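Local coordinates for protein CurM Sulfotransferase (Moorea producta, PDB 4GBM) that probably transfers a sulfo group from the donor PAPS to a hydroxyl of the pathway intermediate during assembly of the polyketide curacin, at residues L64-F69 / L115-V120; K90-V95 / Q104-D109; L224-Q229 / L282-K287. The protein carries 2 engineered substitutions. All blocks are in the same frame, centred on the assembly; numbering follows the deposited sequence.

Contact 1: residues L64-F69 / L115-V120; sequences LHLLPF and LSIQQV. With ZN (zinc ion), chain F.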
loop_
_atom_site.group_PDB
_atom_site.type_symbol
_atom_site.label_atom_id
_atom_site.label_comp_id
_atom_site.label_asym_id
_atom_site.label_seq_id
_atom_site.Cartn_x
_atom_site.Cartn_y
_atom_site.Cartn_z
ATOM N N LEU A 64 -5.433 -5.768 -3.699
ATOM C CA LEU A 64 -6.378 -6.321 -4.674
ATOM C C LEU A 64 -5.681 -6.889 -5.904
ATOM O O LEU A 64 -6.254 -7.731 -6.605
ATOM C CB LEU A 64 -7.383 -5.246 -5.100
ATOM C CG LEU A 64 -8.279 -4.676 -3.997
ATOM C CD1 LEU A 64 -9.033 -3.457 -4.507
ATOM C CD2 LEU A 64 -9.231 -5.732 -3.453
ATOM N N HIS A 65 -4.461 -6.424 -6.182
ATOM C CA HIS A 65 -3.695 -6.869 -7.361
ATOM C C HIS A 65 -4.473 -6.726 -8.684
ATOM O O HIS A 65 -4.403 -7.598 -9.557
ATOM C CB HIS A 65 -3.179 -8.313 -7.181
ATOM C CG HIS A 65 -2.522 -8.565 -5.855
ATOM N ND1 HIS A 65 -1.262 -8.104 -5.552
ATOM C CD2 HIS A 65 -2.953 -9.229 -4.757
ATOM C CE1 HIS A 65 -0.937 -8.481 -4.328
ATOM N NE2 HIS A 65 -1.951 -9.155 -3.820
ATOM N N LEU A 66 -5.184 -5.612 -8.826
ATOM C CA LEU A 66 -5.943 -5.323 -10.045
ATOM C C LEU A 66 -5.191 -4.356 -10.960
ATOM O O LEU A 66 -5.024 -4.627 -12.154
ATOM C CB LEU A 66 -7.316 -4.747 -9.692
ATOM C CG LEU A 66 -8.325 -5.669 -8.994
ATOM C CD1 LEU A 66 -9.523 -4.862 -8.540
ATOM C CD2 LEU A 66 -8.763 -6.808 -9.911
ATOM N N LEU A 67 -4.717 -3.251 -10.381
ATOM C CA LEU A 67 -4.125 -2.149 -11.149
ATOM C C LEU A 67 -3.047 -2.534 -12.183
ATOM O O LEU A 67 -2.999 -1.926 -13.253
ATOM C CB LEU A 67 -3.611 -1.041 -10.216
ATOM C CG LEU A 67 -3.330 0.326 -10.849
ATOM C CD1 LEU A 67 -4.602 0.948 -11.443
ATOM C CD2 LEU A 67 -2.706 1.243 -9.813
ATOM N N PRO A 68 -2.188 -3.539 -11.887
ATOM C CA PRO A 68 -1.163 -3.885 -12.883
ATOM C C PRO A 68 -1.668 -4.583 -14.159
ATOM O O PRO A 68 -0.894 -4.738 -15.108
ATOM C CB PRO A 68 -0.233 -4.837 -12.114
ATOM C CG PRO A 68 -0.501 -4.565 -10.673
ATOM C CD PRO A 68 -1.966 -4.261 -10.621
ATOM N N PHE A 69 -2.939 -4.990 -14.194
ATOM C CA PHE A 69 -3.455 -5.836 -15.284
ATOM C C PHE A 69 -4.569 -5.179 -16.091
ATOM O O PHE A 69 -5.292 -4.323 -15.578
ATOM C CB PHE A 69 -3.945 -7.170 -14.723
ATOM C CG PHE A 69 -2.926 -7.873 -13.876
ATOM C CD1 PHE A 69 -1.841 -8.518 -14.469
ATOM C CD2 PHE A 69 -3.032 -7.872 -12.493
ATOM C CE1 PHE A 69 -0.887 -9.158 -13.691
ATOM C CE2 PHE A 69 -2.082 -8.517 -11.706
ATOM C CZ PHE A 69 -1.009 -9.158 -12.310
ATOM N N LEU A 115 -13.623 -10.050 -17.730
ATOM C CA LEU A 115 -13.916 -8.642 -17.523
ATOM C C LEU A 115 -12.628 -7.836 -17.519
ATOM O O LEU A 115 -11.569 -8.340 -17.138
ATOM C CB LEU A 115 -14.656 -8.434 -16.199
ATOM C CG LEU A 115 -16.079 -8.987 -16.056
ATOM C CD1 LEU A 115 -16.695 -8.365 -14.810
ATOM C CD2 LEU A 115 -16.957 -8.730 -17.281
ATOM N N SER A 116 -12.708 -6.583 -17.953
ATOM C CA SER A 116 -11.567 -5.689 -17.797
ATOM C C SER A 116 -11.372 -5.350 -16.324
ATOM O O SER A 116 -12.309 -5.427 -15.525
ATOM C CB SER A 116 -11.767 -4.406 -18.597
ATOM O OG SER A 116 -12.747 -3.580 -17.997
ATOM N N ILE A 117 -10.154 -4.955 -15.971
ATOM C CA ILE A 117 -9.874 -4.536 -14.598
ATOM C C ILE A 117 -10.723 -3.310 -14.225
ATOM O O ILE A 117 -11.210 -3.200 -13.096
ATOM C CB ILE A 117 -8.351 -4.337 -14.351
ATOM C CG1 ILE A 117 -7.758 -5.568 -13.654
ATOM C CG2 ILE A 117 -8.080 -3.152 -13.442
ATOM C CD1 ILE A 117 -7.958 -6.870 -14.382
ATOM N N GLN A 118 -10.946 -2.415 -15.186
ATOM C CA GLN A 118 -11.812 -1.269 -14.933
ATOM C C GLN A 118 -13.240 -1.703 -14.573
ATOM O O GLN A 118 -13.846 -1.133 -13.671
ATOM C CB GLN A 118 -11.824 -0.315 -16.121
ATOM C CG GLN A 118 -12.420 1.031 -15.782
ATOM C CD GLN A 118 -12.466 1.957 -16.968
ATOM O OE1 GLN A 118 -12.856 1.561 -18.067
ATOM N NE2 GLN A 118 -12.082 3.208 -16.753
ATOM N N GLN A 119 -13.764 -2.714 -15.270
ATOM C CA GLN A 119 -15.095 -3.242 -14.938
ATOM C C GLN A 119 -15.150 -3.813 -13.527
ATOM O O GLN A 119 -16.153 -3.655 -12.829
ATOM C CB GLN A 119 -15.537 -4.300 -15.948
ATOM C CG GLN A 119 -16.021 -3.730 -17.263
ATOM C CD GLN A 119 -16.268 -4.818 -18.287
ATOM O OE1 GLN A 119 -15.369 -5.582 -18.626
ATOM N NE2 GLN A 119 -17.502 -4.902 -18.775
ATOM N N VAL A 120 -14.072 -4.472 -13.101
ATOM C CA VAL A 120 -14.044 -5.057 -11.760
ATOM C C VAL A 120 -13.979 -3.955 -10.705
ATOM O O VAL A 120 -14.692 -4.007 -9.700
ATOM C CB VAL A 120 -12.903 -6.094 -11.607
ATOM C CG1 VAL A 120 -12.808 -6.603 -10.170
ATOM C CG2 VAL A 120 -13.153 -7.254 -12.555
HETATM ZN ZN ZN F . 0.186 -7.153 -6.789
HETATM O O HOH W 1 2.052 -7.462 -5.782
#
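Phe69 meets Ile117 with its backbone O and its CB, while its ring lies elsewhere. The Phe69 ring has Pro68 CB over one face, shifted toward the rim, and His65 O in plane at its edge. The ring is thus folded back against its own segment. Its CG stands anti to the carbonyl carbon (chi1 -53°), which turns the ring off the helix and leaves Phe69 CB to meet Ile117 CD1 at 4.0 Å. The imidazole of His65 takes no part in the packing on 115-120. Its ND1 binds a zinc ion at 2.1 Å, water 1 and two atoms from elsewhere complete the ligands found around the metal, and NE2 is hydrogen-bonded to Ser266.

Leu66 and Ile117 are the middle of the contact. Ile117 lies against two neighbouring carbonyl oxygens: its CG1 is 3.3 Å from Leu66 O and its CB 3.3 Å from Phe69 O. Leu66 O is itself engaged, since it accepts from Phe69 N at 2.9 Å and closes a type I beta turn. Leu66 CD2 lies 4.1 Å from Ile117 CG1, and the same methyl reaches Val120 CG1 one helical turn on. Leu66 and Val120 cross at about a right angle.

No hydrogen bond joins the two segments, so apolar packing carries the pairing. The helix start is fixed separately. Gln119 N donates to Ser116 OG, and Ser116 N returns a bond to Gln119 OE1 at 2.9 Å, in the carbonyl plane and on a lone pair. This reciprocal pair is a capping box at the N terminus of helix 117-128, against which the turn of 66-69 is packed.

Contact 2: residues K90-V95 / Q104-D109; sequences KTFMEV and QALIKD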
loop_
_atom_site.group_PDB
_atom_site.type_symbol
_atom_site.label_atom_id
_atom_site.label_comp_id
_atom_site.label_asym_id
_atom_site.label_seq_id
_atom_site.Cartn_x
_atom_site.Cartn_y
_atom_site.Cartn_z
ATOM N N LYS A 90 -11.410 -11.652 -0.014
ATOM C CA LYS A 90 -11.907 -11.090 1.241
ATOM C C LYS A 90 -12.827 -9.901 1.022
ATOM O O LYS A 90 -13.788 -9.712 1.772
ATOM C CB LYS A 90 -10.748 -10.693 2.166
ATOM C CG LYS A 90 -10.067 -11.879 2.827
ATOM C CD LYS A 90 -8.907 -11.430 3.704
ATOM C CE LYS A 90 -8.247 -12.619 4.389
ATOM N NZ LYS A 90 -9.172 -13.341 5.302
ATOM N N THR A 91 -12.526 -9.097 -0.001
ATOM C CA THR A 91 -13.363 -7.947 -0.328
ATOM C C THR A 91 -14.788 -8.383 -0.659
ATOM O O THR A 91 -15.740 -7.880 -0.061
ATOM C CB THR A 91 -12.748 -7.093 -1.461
ATOM O OG1 THR A 91 -11.577 -6.439 -0.959
ATOM C CG2 THR A 91 -13.728 -6.038 -1.946
ATOM N N PHE A 92 -14.936 -9.330 -1.586
ATOM C CA PHE A 92 -16.266 -9.822 -1.938
ATOM C C PHE A 92 -16.964 -10.524 -0.768
ATOM O O PHE A 92 -18.186 -10.435 -0.632
ATOM C CB PHE A 92 -16.221 -10.717 -3.186
ATOM C CG PHE A 92 -16.061 -9.956 -4.478
ATOM C CD1 PHE A 92 -17.014 -9.019 -4.878
ATOM C CD2 PHE A 92 -14.965 -10.186 -5.302
ATOM C CE1 PHE A 92 -16.865 -8.317 -6.073
ATOM C CE2 PHE A 92 -14.807 -9.487 -6.500
ATOM C CZ PHE A 92 -15.757 -8.556 -6.885
ATOM N N MET A 93 -16.189 -11.192 0.086
ATOM C CA MET A 93 -16.731 -11.799 1.310
ATOM C C MET A 93 -17.368 -10.764 2.231
ATOM O O MET A 93 -18.466 -10.980 2.736
ATOM C CB MET A 93 -15.655 -12.555 2.083
ATOM C CG MET A 93 -15.077 -13.753 1.371
ATOM S SD MET A 93 -14.041 -14.679 2.502
ATOM C CE MET A 93 -12.584 -15.005 1.528
ATOM N N GLU A 94 -16.669 -9.645 2.442
ATOM C CA GLU A 94 -17.153 -8.568 3.312
ATOM C C GLU A 94 -18.385 -7.877 2.737
ATOM O O GLU A 94 -19.427 -7.789 3.397
ATOM C CB GLU A 94 -16.057 -7.515 3.541
ATOM C CG GLU A 94 -14.876 -7.961 4.392
ATOM C CD GLU A 94 -15.183 -8.042 5.885
ATOM O OE1 GLU A 94 -14.422 -8.730 6.597
ATOM O OE2 GLU A 94 -16.171 -7.424 6.350
ATOM N N VAL A 95 -18.256 -7.389 1.503
ATOM C CA VAL A 95 -19.271 -6.528 0.893
ATOM C C VAL A 95 -20.534 -7.278 0.465
ATOM O O VAL A 95 -21.606 -6.676 0.347
ATOM C CB VAL A 95 -18.698 -5.671 -0.280
ATOM C CG1 VAL A 95 -17.512 -4.846 0.198
ATOM C CG2 VAL A 95 -18.303 -6.539 -1.469
ATOM N N GLN A 104 -14.835 -17.000 -4.094
ATOM C CA GLN A 104 -13.970 -17.576 -5.131
ATOM C C GLN A 104 -14.739 -17.909 -6.422
ATOM O O GLN A 104 -14.241 -17.652 -7.524
ATOM C CB GLN A 104 -13.239 -18.818 -4.615
ATOM C CG GLN A 104 -12.283 -19.424 -5.642
ATOM C CD GLN A 104 -11.761 -20.795 -5.252
ATOM O OE1 GLN A 104 -12.511 -21.666 -4.803
ATOM N NE2 GLN A 104 -10.467 -20.999 -5.442
ATOM N N ALA A 105 -15.942 -18.465 -6.273
ATOM C CA ALA A 105 -16.799 -18.814 -7.414
ATOM C C ALA A 105 -17.168 -17.569 -8.224
ATOM O O ALA A 105 -17.198 -17.604 -9.461
ATOM C CB ALA A 105 -18.054 -19.546 -6.939
ATOM N N LEU A 106 -17.440 -16.471 -7.521
ATOM C CA LEU A 106 -17.738 -15.196 -8.176
ATOM C C LEU A 106 -16.528 -14.686 -8.966
ATOM O O LEU A 106 -16.654 -14.301 -10.134
ATOM C CB LEU A 106 -18.191 -14.153 -7.148
ATOM C CG LEU A 106 -18.390 -12.705 -7.623
ATOM C CD1 LEU A 106 -19.416 -12.615 -8.751
ATOM C CD2 LEU A 106 -18.793 -11.813 -6.448
ATOM N N ILE A 107 -15.358 -14.683 -8.331
ATOM C CA ILE A 107 -14.129 -14.242 -8.995
ATOM C C ILE A 107 -13.826 -15.091 -10.237
ATOM O O ILE A 107 -13.459 -14.561 -11.289
ATOM C CB ILE A 107 -12.933 -14.194 -8.010
ATOM C CG1 ILE A 107 -13.162 -13.067 -6.997
ATOM C CG2 ILE A 107 -11.616 -13.974 -8.757
ATOM C CD1 ILE A 107 -12.359 -13.199 -5.714
ATOM N N LYS A 108 -14.029 -16.401 -10.131
ATOM C CA LYS A 108 -13.817 -17.284 -11.274
ATOM C C LYS A 108 -14.762 -16.955 -12.432
ATOM O O LYS A 108 -14.395 -17.113 -13.598
ATOM C CB LYS A 108 -13.948 -18.752 -10.869
ATOM C CG LYS A 108 -12.774 -19.258 -10.048
ATOM C CD LYS A 108 -12.787 -20.766 -9.920
ATOM C CE LYS A 108 -11.616 -21.249 -9.075
ATOM N NZ LYS A 108 -10.306 -20.765 -9.606
ATOM N N ASP A 109 -15.967 -16.490 -12.109
ATOM C CA ASP A 109 -16.924 -16.110 -13.145
ATOM C C ASP A 109 -16.458 -14.846 -13.868
ATOM O O ASP A 109 -16.598 -14.734 -15.091
ATOM C CB ASP A 109 -18.318 -15.907 -12.558
ATOM C CG ASP A 109 -19.392 -15.901 -13.625
ATOM O OD1 ASP A 109 -19.845 -16.997 -14.012
ATOM O OD2 ASP A 109 -19.773 -14.805 -14.086
#
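Phe92 reaches from helix 87-96 to Leu106 and Ile107 of helix 100-113. The two helices form a helical hairpin joined by a short connection, and this ring fills part of the space between them. Phe92 CB points toward the partner helix. From there CG stands anti to the carbonyl carbon (chi1 -76°), which carries the ring against Leu106 and Ile107.

CG is the first ring atom to meet the other helix, at 3.8 Å from Leu106 CD2. CD1 comes a little closer to the same methyl, and CE1 still touches it. Leu106 CD2 therefore sits over one face of the ring, shifted toward the rim. It is 3.9 Å from the ring centroid and 21° off the normal, a CH-pi contact. Along the opposite rim, CD2 and CE2 meet Ile107 CG1, which approaches obliquely from the same side of the ring plane as Leu106 CD2. Phe92 CD2 also touches Ile107 CD1.

Leu106 CG is anti to the backbone N (chi1 173°), and the methyl CD2 is the branch that meets the ring. Its side chain crosses Phe92 at about a right angle. Replacing Phe92 with an alanine would probably open a gap between the helices and leave Leu106 CD2 and Ile107 CG1 without their shared partner. The Phe92 side chain also touches Ser103 and Leu110 of helix 100-113, and Leu124 of helix 117-128, so it is packed from several directions.

No hydrogen bond crosses between the segments. Ile107 closes its side of the contact with CG1, which lies 3.8 Å from Phe92 CD2.

Contact 3: residues L224-Q229 / L282-K287; sequences LVKKPQ and LADKWK. With A3P (adenosine-3'-5'-diphosphate), chain G.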
loop_
_atom_site.group_PDB
_atom_site.type_symbol
_atom_site.label_atom_id
_atom_site.label_comp_id
_atom_site.label_asym_id
_atom_site.label_seq_id
_atom_site.Cartn_x
_atom_site.Cartn_y
_atom_site.Cartn_z
ATOM N N LEU A 224 3.564 9.314 11.623
ATOM C CA LEU A 224 2.390 8.451 11.766
ATOM C C LEU A 224 2.387 7.685 13.085
ATOM O O LEU A 224 1.354 7.602 13.755
ATOM C CB LEU A 224 2.291 7.463 10.595
ATOM C CG LEU A 224 1.119 6.469 10.628
ATOM C CD1 LEU A 224 -0.217 7.205 10.549
ATOM C CD2 LEU A 224 1.256 5.460 9.496
ATOM N N VAL A 225 3.534 7.124 13.460
ATOM C CA VAL A 225 3.561 6.296 14.666
ATOM C C VAL A 225 3.841 7.076 15.955
ATOM O O VAL A 225 3.453 6.633 17.045
ATOM C CB VAL A 225 4.473 5.047 14.526
ATOM C CG1 VAL A 225 4.040 4.213 13.315
ATOM C CG2 VAL A 225 5.952 5.441 14.414
ATOM N N LYS A 226 4.505 8.227 15.837
ATOM C CA LYS A 226 4.762 9.088 17.008
ATOM C C LYS A 226 3.611 10.036 17.348
ATOM O O LYS A 226 3.379 10.339 18.530
ATOM C CB LYS A 226 6.037 9.906 16.820
ATOM C CG LYS A 226 7.322 9.101 16.936
ATOM C CD LYS A 226 8.516 9.997 16.647
ATOM C CE LYS A 226 9.733 9.581 17.428
ATOM N NZ LYS A 226 10.793 10.625 17.309
ATOM N N LYS A 227 2.928 10.523 16.312
ATOM C CA LYS A 227 1.823 11.477 16.466
ATOM C C LYS A 227 0.628 11.063 15.591
ATOM O O LYS A 227 0.190 11.835 14.728
ATOM C CB LYS A 227 2.282 12.887 16.079
ATOM C CG LYS A 227 3.415 13.463 16.927
ATOM C CD LYS A 227 3.724 14.906 16.528
ATOM C CE LYS A 227 4.234 15.007 15.090
ATOM N NZ LYS A 227 4.382 16.427 14.649
ATOM N N PRO A 228 0.090 9.847 15.806
ATOM C CA PRO A 228 -0.988 9.383 14.928
ATOM C C PRO A 228 -2.220 10.290 14.923
ATOM O O PRO A 228 -2.829 10.456 13.870
ATOM C CB PRO A 228 -1.322 7.979 15.464
ATOM C CG PRO A 228 -0.781 7.965 16.865
ATOM C CD PRO A 228 0.427 8.851 16.844
ATOM N N GLN A 229 -2.572 10.885 16.062
ATOM C CA GLN A 229 -3.733 11.784 16.114
ATOM C C GLN A 229 -3.590 12.950 15.134
ATOM O O GLN A 229 -4.495 13.215 14.342
ATOM C CB GLN A 229 -3.958 12.321 17.529
ATOM C CG GLN A 229 -5.129 13.292 17.610
ATOM C CD GLN A 229 -5.069 14.210 18.820
ATOM O OE1 GLN A 229 -4.324 13.965 19.773
ATOM N NE2 GLN A 229 -5.864 15.274 18.790
ATOM N N LEU A 282 9.312 2.143 16.682
ATOM C CA LEU A 282 9.866 1.767 15.383
ATOM C C LEU A 282 10.258 2.981 14.533
ATOM O O LEU A 282 10.961 2.841 13.526
ATOM C CB LEU A 282 8.884 0.864 14.633
ATOM C CG LEU A 282 8.902 -0.633 14.990
ATOM C CD1 LEU A 282 8.926 -0.913 16.486
ATOM C CD2 LEU A 282 7.728 -1.353 14.331
ATOM N N ALA A 283 9.821 4.168 14.944
ATOM C CA ALA A 283 10.133 5.395 14.191
ATOM C C ALA A 283 11.626 5.718 14.166
ATOM O O ALA A 283 12.204 5.893 13.093
ATOM C CB ALA A 283 9.354 6.585 14.749
ATOM N N ASP A 284 12.235 5.780 15.348
ATOM C CA ASP A 284 13.593 6.318 15.515
ATOM C C ASP A 284 14.708 5.313 15.249
ATOM O O ASP A 284 15.873 5.601 15.539
ATOM C CB ASP A 284 13.780 6.867 16.937
ATOM C CG ASP A 284 13.098 8.210 17.162
ATOM O OD1 ASP A 284 12.613 8.835 16.199
ATOM O OD2 ASP A 284 13.058 8.648 18.330
ATOM N N LYS A 285 14.371 4.149 14.700
ATOM C CA LYS A 285 15.369 3.097 14.474
ATOM C C LYS A 285 16.520 3.563 13.594
ATOM O O LYS A 285 17.656 3.129 13.781
ATOM C CB LYS A 285 14.712 1.845 13.900
ATOM C CG LYS A 285 13.892 1.107 14.957
ATOM C CD LYS A 285 13.075 -0.027 14.364
ATOM C CE LYS A 285 13.925 -1.255 14.095
ATOM N NZ LYS A 285 13.044 -2.443 13.905
ATOM N N TRP A 286 16.226 4.474 12.671
ATOM C CA TRP A 286 17.241 5.026 11.774
ATOM C C TRP A 286 18.380 5.739 12.509
ATOM O O TRP A 286 19.470 5.888 11.957
ATOM C CB TRP A 286 16.605 5.976 10.754
ATOM C CG TRP A 286 15.938 7.172 11.368
ATOM C CD1 TRP A 286 14.626 7.269 11.753
ATOM C CD2 TRP A 286 16.539 8.442 11.674
ATOM N NE1 TRP A 286 14.375 8.511 12.268
ATOM C CE2 TRP A 286 15.527 9.254 12.239
ATOM C CE3 TRP A 286 17.831 8.974 11.529
ATOM C CZ2 TRP A 286 15.762 10.567 12.657
ATOM C CZ3 TRP A 286 18.065 10.285 11.945
ATOM C CH2 TRP A 286 17.032 11.064 12.510
ATOM N N LYS A 287 18.131 6.180 13.742
ATOM C CA LYS A 287 19.156 6.876 14.514
ATOM C C LYS A 287 20.294 5.951 14.926
ATOM O O LYS A 287 21.396 6.418 15.211
ATOM C CB LYS A 287 18.558 7.560 15.745
ATOM C CG LYS A 287 17.606 8.703 15.419
ATOM C CD LYS A 287 17.048 9.333 16.690
ATOM C CE LYS A 287 15.987 10.370 16.359
ATOM N NZ LYS A 287 15.345 10.928 17.586
HETATM P P1 A3P G . 9.261 -4.545 10.167
HETATM O O1P A3P G . 10.111 -5.365 9.230
HETATM O O2P A3P G . 8.256 -5.363 10.937
HETATM O O3P A3P G . 10.060 -3.580 10.996
HETATM P P2 A3P G . 4.652 -2.393 5.053
HETATM O O4P A3P G . 4.691 -1.189 4.166
HETATM O O5P A3P G . 5.357 -3.610 4.526
HETATM O O6P A3P G . 3.274 -2.682 5.588
HETATM O "O5'" A3P G . 5.545 -1.978 6.336
HETATM C "C5'" A3P G . 5.910 -2.984 7.287
HETATM C "C4'" A3P G . 6.505 -2.258 8.469
HETATM O "O4'" A3P G . 5.458 -1.563 9.158
HETATM C "C3'" A3P G . 7.067 -3.204 9.512
HETATM O "O3'" A3P G . 8.392 -3.621 9.148
HETATM C "C2'" A3P G . 7.006 -2.333 10.762
HETATM O "O2'" A3P G . 8.199 -1.556 10.904
HETATM C "C1'" A3P G . 5.836 -1.387 10.517
HETATM N N9 A3P G . 4.689 -1.749 11.389
HETATM C C8 A3P G . 3.873 -2.818 11.283
HETATM N N7 A3P G . 2.952 -2.837 12.282
HETATM C C5 A3P G . 3.190 -1.751 13.047
HETATM C C6 A3P G . 2.600 -1.146 14.265
HETATM N N6 A3P G . 1.534 -1.730 14.865
HETATM N N1 A3P G . 3.162 0.000 14.733
HETATM C C2 A3P G . 4.216 0.596 14.129
HETATM N N3 A3P G . 4.793 0.100 13.015
HETATM C C4 A3P G . 4.322 -1.037 12.453
#
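Lys226 and Asp284 make the polar link between the segments. Lys226 NZ donates to Asp284 OD1 at 2.8 Å, on the syn side and 19° out of the carboxylate plane. It also makes a weak bond to Asp284 OD2 at 3.2 Å. Both carboxylate oxygens thus face one ammonium group. OD2 has a second donor, Lys287 NZ, in a weak bond at 3.3 Å. Both lysines gather round the one carboxylate, their NZ atoms 4.6 Å apart, and its negative charge probably serves both. Asp284 O is also used, since it accepts from Lys287 N.

The stem of Lys226 lies alongside Ala283. Its CG and CD both touch Ala283 CB before the chain bends at chi3 (148°) and brings NZ to the carboxylate. Beside it, Val225 CG2 meets Ala283 CB at 3.6 Å. The backbone carbonyl of Leu282 accepts from Arg164.

Val225 and Leu282 also reach the bound nucleotide, adenosine-3'-5'-diphosphate. Val225 CG1 is 3.7 Å from A3P C2 on the adenine. Leu282 CD2 lies 3.5 Å from A3P O2' and equally near N3. Tyr221, just ahead on helix 221-226, hydrogen-bonds to the nucleotide. Lys226 and the salt-bridge network join the end of helix 221-226 to the 282-287 segment beside the nucleotide pocket of this P-loop-related sulfotransferase fold.

From the N terminus, the chain leaves strand 58-59 and enters the 64-69 turn, where contact 1 opens. Helices 72-78, 87-96 and 100-113 follow before 115-120 closes the loop. Contact 2 is nested inside it and joins helices 87-96 and 100-113. The two contacts touch where Leu64 CD2 packs on Thr91 OG1, at 3.5 Å. Contact 3 comes in series, opening only after strand 216-220, an outermost strand of the five-stranded parallel sheet. It ties helix 221-226 to the late loop before helix 297-305. Its centre is about 34 Å from that of contact 1, across the chain's centre.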